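Local atomic coordinates of ionotropic glutamate receptor bacterial homologue (PDB entry 2PYY), a protein that binds L-glutamate in the ligand-binding core of a bacterial ionotropic glutamate receptor homologue, probably to gate its ion channel. Residues B[4-16]-B[40-53]. Sequence-based numbering, arbitrary orientation.
With GLU (glutamic acid), chain E.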
loop_
_atom_site.group_PDB
_atom_site.type_symbol
_atom_site.label_atom_id
_atom_site.label_comp_id
_atom_site.label_asym_id
_atom_site.label_seq_id
_atom_site.Cartn_x
_atom_site.Cartn_y
_atom_site.Cartn_z
ATOM N N PRO B 4 12.750 -27.107 8.840
ATOM C CA PRO B 4 11.337 -26.650 8.890
ATOM C C PRO B 4 11.261 -25.120 8.920
ATOM O O PRO B 4 11.576 -24.493 9.935
ATOM C CB PRO B 4 10.708 -27.262 10.142
ATOM C CG PRO B 4 11.940 -27.504 11.019
ATOM C CD PRO B 4 13.061 -27.914 10.033
ATOM N N LEU B 5 10.840 -24.530 7.801
ATOM C CA LEU B 5 10.743 -23.075 7.692
ATOM C C LEU B 5 9.840 -22.439 8.732
ATOM O O LEU B 5 8.787 -22.978 9.095
ATOM C CB LEU B 5 10.253 -22.647 6.300
ATOM C CG LEU B 5 11.196 -22.806 5.102
ATOM C CD1 LEU B 5 10.471 -22.366 3.831
ATOM C CD2 LEU B 5 12.447 -21.961 5.305
ATOM N N LEU B 6 10.280 -21.282 9.215
ATOM C CA LEU B 6 9.538 -20.511 10.196
ATOM C C LEU B 6 8.642 -19.575 9.405
ATOM O O LEU B 6 9.122 -18.727 8.653
ATOM C CB LEU B 6 10.508 -19.727 11.087
ATOM C CG LEU B 6 10.978 -20.476 12.349
ATOM C CD1 LEU B 6 11.289 -21.919 12.033
ATOM C CD2 LEU B 6 12.190 -19.767 12.942
ATOM N N VAL B 7 7.334 -19.747 9.547
ATOM C CA VAL B 7 6.392 -18.913 8.814
ATOM C C VAL B 7 5.571 -18.032 9.763
ATOM O O VAL B 7 4.894 -18.540 10.649
ATOM C CB VAL B 7 5.453 -19.797 7.962
ATOM C CG1 VAL B 7 4.460 -18.930 7.201
ATOM C CG2 VAL B 7 6.284 -20.633 6.987
ATOM N N ALA B 8 5.667 -16.715 9.593
ATOM C CA ALA B 8 4.922 -15.792 10.434
ATOM C C ALA B 8 3.478 -15.747 9.965
ATOM O O ALA B 8 3.211 -15.742 8.762
ATOM C CB ALA B 8 5.528 -14.401 10.360
ATOM N N THR B 9 2.549 -15.736 10.916
ATOM C CA THR B 9 1.142 -15.636 10.579
ATOM C C THR B 9 0.531 -14.584 11.497
ATOM O O THR B 9 1.113 -14.230 12.516
ATOM C CB THR B 9 0.385 -16.981 10.758
ATOM O OG1 THR B 9 0.241 -17.303 12.150
ATOM C CG2 THR B 9 1.127 -18.099 10.045
ATOM N N ARG B 10 -0.635 -14.086 11.116
ATOM C CA ARG B 10 -1.345 -13.090 11.890
ATOM C C ARG B 10 -2.810 -13.509 11.786
ATOM O O ARG B 10 -3.312 -13.823 10.701
ATOM C CB ARG B 10 -1.096 -11.703 11.285
ATOM C CG ARG B 10 -1.782 -10.552 11.991
ATOM C CD ARG B 10 -3.038 -10.160 11.240
ATOM N NE ARG B 10 -3.864 -9.214 11.977
ATOM C CZ ARG B 10 -3.476 -8.001 12.356
ATOM N NH1 ARG B 10 -2.256 -7.565 12.064
ATOM N NH2 ARG B 10 -4.302 -7.224 13.048
ATOM N N VAL B 11 -3.470 -13.562 12.936
ATOM C CA VAL B 11 -4.870 -13.954 13.030
ATOM C C VAL B 11 -5.784 -12.874 12.463
ATOM O O VAL B 11 -5.795 -11.744 12.936
ATOM C CB VAL B 11 -5.245 -14.245 14.497
ATOM C CG1 VAL B 11 -6.712 -14.682 14.592
ATOM C CG2 VAL B 11 -4.331 -15.344 15.045
ATOM N N ILE B 12 -6.542 -13.237 11.434
ATOM C CA ILE B 12 -7.466 -12.318 10.778
ATOM C C ILE B 12 -8.435 -13.141 9.918
ATOM O O ILE B 12 -8.167 -13.422 8.755
ATOM C CB ILE B 12 -6.699 -11.285 9.894
ATOM C CG1 ILE B 12 -7.702 -10.412 9.129
ATOM C CG2 ILE B 12 -5.732 -12.000 8.950
ATOM C CD1 ILE B 12 -7.341 -8.941 9.153
ATOM N N PRO B 13 -9.569 -13.561 10.500
ATOM C CA PRO B 13 -10.562 -14.356 9.776
ATOM C C PRO B 13 -11.204 -13.607 8.621
ATOM O O PRO B 13 -11.354 -12.386 8.665
ATOM C CB PRO B 13 -11.556 -14.755 10.870
ATOM C CG PRO B 13 -11.451 -13.645 11.863
ATOM C CD PRO B 13 -9.950 -13.396 11.910
ATOM N N PRO B 14 -11.601 -14.334 7.565
ATOM C CA PRO B 14 -11.483 -15.789 7.416
ATOM C C PRO B 14 -10.173 -16.280 6.790
ATOM O O PRO B 14 -10.098 -17.424 6.332
ATOM C CB PRO B 14 -12.681 -16.127 6.542
ATOM C CG PRO B 14 -12.686 -14.972 5.588
ATOM C CD PRO B 14 -12.414 -13.763 6.472
ATOM N N PHE B 15 -9.154 -15.424 6.743
ATOM C CA PHE B 15 -7.866 -15.836 6.177
ATOM C C PHE B 15 -7.084 -16.705 7.165
ATOM O O PHE B 15 -6.555 -17.752 6.797
ATOM C CB PHE B 15 -7.054 -14.603 5.747
ATOM C CG PHE B 15 -7.747 -13.786 4.692
ATOM C CD1 PHE B 15 -8.675 -12.808 5.044
ATOM C CD2 PHE B 15 -7.570 -14.090 3.337
ATOM C CE1 PHE B 15 -9.426 -12.151 4.062
ATOM C CE2 PHE B 15 -8.312 -13.442 2.354
ATOM C CZ PHE B 15 -9.243 -12.473 2.714
ATOM N N VAL B 16 -7.046 -16.276 8.422
ATOM C CA VAL B 16 -6.370 -17.008 9.483
ATOM C C VAL B 16 -7.222 -16.996 10.752
ATOM O O VAL B 16 -7.564 -15.928 11.269
ATOM C CB VAL B 16 -4.998 -16.390 9.835
ATOM C CG1 VAL B 16 -4.358 -17.171 10.988
ATOM C CG2 VAL B 16 -4.081 -16.404 8.618
ATOM N N ILE B 40 8.279 -28.604 1.179
ATOM C CA ILE B 40 8.746 -27.889 2.343
ATOM C C ILE B 40 7.818 -28.118 3.539
ATOM O O ILE B 40 6.601 -28.232 3.390
ATOM C CB ILE B 40 8.898 -26.375 2.000
ATOM C CG1 ILE B 40 8.926 -25.532 3.268
ATOM C CG2 ILE B 40 7.779 -25.938 1.073
ATOM C CD1 ILE B 40 7.568 -25.161 3.799
ATOM N N GLU B 41 8.414 -28.226 4.721
ATOM C CA GLU B 41 7.669 -28.419 5.958
ATOM C C GLU B 41 7.847 -27.112 6.727
ATOM O O GLU B 41 8.902 -26.489 6.646
ATOM C CB GLU B 41 8.241 -29.616 6.731
ATOM C CG GLU B 41 8.056 -30.965 6.000
ATOM C CD GLU B 41 8.644 -32.164 6.744
ATOM O OE1 GLU B 41 8.576 -33.300 6.195
ATOM O OE2 GLU B 41 9.171 -31.979 7.867
ATOM N N SER B 42 6.830 -26.684 7.463
ATOM C CA SER B 42 6.942 -25.418 8.165
ATOM C C SER B 42 6.323 -25.349 9.554
ATOM O O SER B 42 5.491 -26.178 9.934
ATOM C CB SER B 42 6.343 -24.309 7.289
ATOM O OG SER B 42 5.028 -24.644 6.877
ATOM N N LYS B 43 6.748 -24.337 10.306
ATOM C CA LYS B 43 6.240 -24.098 11.651
ATOM C C LYS B 43 5.705 -22.668 11.689
ATOM O O LYS B 43 6.437 -21.711 11.441
ATOM C CB LYS B 43 7.348 -24.274 12.684
ATOM C CG LYS B 43 6.863 -24.141 14.118
ATOM C CD LYS B 43 7.931 -24.548 15.123
ATOM C CE LYS B 43 7.380 -24.530 16.540
ATOM N NZ LYS B 43 6.938 -23.167 16.937
ATOM N N LEU B 44 4.422 -22.536 12.001
ATOM C CA LEU B 44 3.770 -21.236 12.036
ATOM C C LEU B 44 3.947 -20.478 13.350
ATOM O O LEU B 44 3.661 -21.006 14.424
ATOM C CB LEU B 44 2.282 -21.412 11.724
ATOM C CG LEU B 44 1.937 -22.224 10.472
ATOM C CD1 LEU B 44 0.447 -22.067 10.206
ATOM C CD2 LEU B 44 2.749 -21.741 9.257
ATOM N N ILE B 45 4.420 -19.240 13.239
ATOM C CA ILE B 45 4.641 -18.376 14.390
ATOM C C ILE B 45 3.676 -17.190 14.346
ATOM O O ILE B 45 3.689 -16.406 13.393
ATOM C CB ILE B 45 6.076 -17.839 14.396
ATOM C CG1 ILE B 45 7.060 -19.011 14.296
ATOM C CG2 ILE B 45 6.326 -17.041 15.683
ATOM C CD1 ILE B 45 8.514 -18.565 14.171
ATOM N N GLU B 46 2.843 -17.066 15.376
ATOM C CA GLU B 46 1.839 -15.996 15.467
ATOM C C GLU B 46 2.404 -14.644 15.877
ATOM O O GLU B 46 3.236 -14.571 16.779
ATOM C CB GLU B 46 0.736 -16.414 16.464
ATOM C CG GLU B 46 -0.391 -15.396 16.703
ATOM C CD GLU B 46 -1.513 -15.972 17.574
ATOM O OE1 GLU B 46 -2.481 -15.255 17.914
ATOM O OE2 GLU B 46 -1.440 -17.165 17.924
ATOM N N TYR B 47 1.964 -13.592 15.190
ATOM C CA TYR B 47 2.364 -12.224 15.522
ATOM C C TYR B 47 1.085 -11.414 15.701
ATOM O O TYR B 47 0.044 -11.735 15.120
ATOM C CB TYR B 47 3.293 -11.651 14.455
ATOM C CG TYR B 47 4.665 -12.288 14.546
ATOM C CD1 TYR B 47 5.572 -11.895 15.544
ATOM C CD2 TYR B 47 5.038 -13.332 13.682
ATOM C CE1 TYR B 47 6.809 -12.516 15.687
ATOM C CE2 TYR B 47 6.279 -13.966 13.818
ATOM C CZ TYR B 47 7.155 -13.550 14.820
ATOM O OH TYR B 47 8.383 -14.150 14.942
ATOM N N SER B 48 1.169 -10.367 16.504
ATOM C CA SER B 48 0.005 -9.571 16.854
ATOM C C SER B 48 -0.447 -8.466 15.899
ATOM O O SER B 48 -1.555 -7.941 16.039
ATOM C CB SER B 48 0.240 -8.965 18.238
ATOM O OG SER B 48 -0.948 -8.394 18.757
ATOM N N SER B 49 0.394 -8.112 14.940
ATOM C CA SER B 49 0.050 -7.050 14.018
ATOM C C SER B 49 0.905 -7.201 12.777
ATOM O O SER B 49 1.895 -7.933 12.776
ATOM C CB SER B 49 0.320 -5.672 14.648
ATOM O OG SER B 49 1.730 -5.456 14.814
ATOM N N VAL B 50 0.531 -6.492 11.724
ATOM C CA VAL B 50 1.280 -6.545 10.488
ATOM C C VAL B 50 2.702 -6.013 10.684
ATOM O O VAL B 50 3.657 -6.656 10.267
ATOM C CB VAL B 50 0.551 -5.758 9.403
ATOM C CG1 VAL B 50 1.406 -5.686 8.141
ATOM C CG2 VAL B 50 -0.771 -6.465 9.087
ATOM N N PRO B 51 2.861 -4.826 11.305
ATOM C CA PRO B 51 4.243 -4.356 11.472
ATOM C C PRO B 51 5.091 -5.304 12.323
ATOM O O PRO B 51 6.282 -5.490 12.061
ATOM C CB PRO B 51 4.074 -2.960 12.080
ATOM C CG PRO B 51 2.694 -2.983 12.687
ATOM C CD PRO B 51 1.886 -3.800 11.713
ATOM N N GLU B 52 4.462 -5.924 13.314
ATOM C CA GLU B 52 5.155 -6.875 14.173
ATOM C C GLU B 52 5.606 -8.074 13.321
ATOM O O GLU B 52 6.704 -8.600 13.503
ATOM C CB GLU B 52 4.218 -7.337 15.285
ATOM C CG GLU B 52 4.888 -7.632 16.603
ATOM C CD GLU B 52 3.869 -7.998 17.685
ATOM O OE1 GLU B 52 3.476 -7.097 18.456
ATOM O OE2 GLU B 52 3.459 -9.183 17.727
ATOM N N LEU B 53 4.759 -8.501 12.389
ATOM C CA LEU B 53 5.106 -9.608 11.509
ATOM C C LEU B 53 6.236 -9.189 10.555
ATOM O O LEU B 53 7.197 -9.936 10.332
ATOM C CB LEU B 53 3.874 -10.061 10.709
ATOM C CG LEU B 53 4.069 -11.178 9.676
ATOM C CD1 LEU B 53 2.821 -12.066 9.595
ATOM C CD2 LEU B 53 4.392 -10.561 8.329
HETATM N N GLU E . -4.346 -6.031 4.713
HETATM C CA GLU E . -3.944 -5.218 5.898
HETATM C C GLU E . -2.470 -4.839 5.789
HETATM O O GLU E . -1.726 -5.584 5.115
HETATM C CB GLU E . -4.166 -6.016 7.184
HETATM C CG GLU E . -3.898 -5.224 8.461
HETATM C CD GLU E . -3.976 -6.082 9.718
HETATM O OE1 GLU E . -3.988 -5.510 10.827
HETATM O OE2 GLU E . -4.019 -7.325 9.592
HETATM O OXT GLU E . -2.072 -3.813 6.377
HETATM O O HOH W 1 -2.702 -11.715 14.935
#
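A chi1 of 180° sets Arg10 CG opposite the main-chain nitrogen, and a turn at chi2 (-100°) carries the guanidinium past Tyr47 O to the start of the helix that Ser49 caps. There Val50 N lies at the guanidinium edge, 3.0 Å from Arg10 NH1; both are donors, so the approach is no bond. Ser48 O lies over one face, while the side-chain carboxylate of the bound glutamate lies over the opposite face, displaced toward the rim, with Arg10 NH2 2.8 Å from the ligand's OE1. Val50 CG2 lies 3.3 Å from CD of the bound glutamate.

Behind this pocket, strands 5-10 and 42-47 run parallel. Val7 N donates to Lys43 O at 2.9 Å (175° at the hydrogen), and Val7 O accepts from Ile45 N. On one face Val7 CB meets Leu44 CD2 at 3.6 Å, the two side chains running alongside each other; on the other, Ala8 CB meets Tyr47 CD2 at 3.5 Å and Leu53 CG at 3.6 Å. A water joins Val11 N to Tyr47 O.

Helix 26-38 links the strands in a beta-alpha-beta crossover, as in solute-binding-protein lobes; its Trp31 packs on Val7 and Ile40, with NE1 hydrogen-bonded to Ser42 OG. Strand 5-10 lies between 42-47 and 64-66, all parallel.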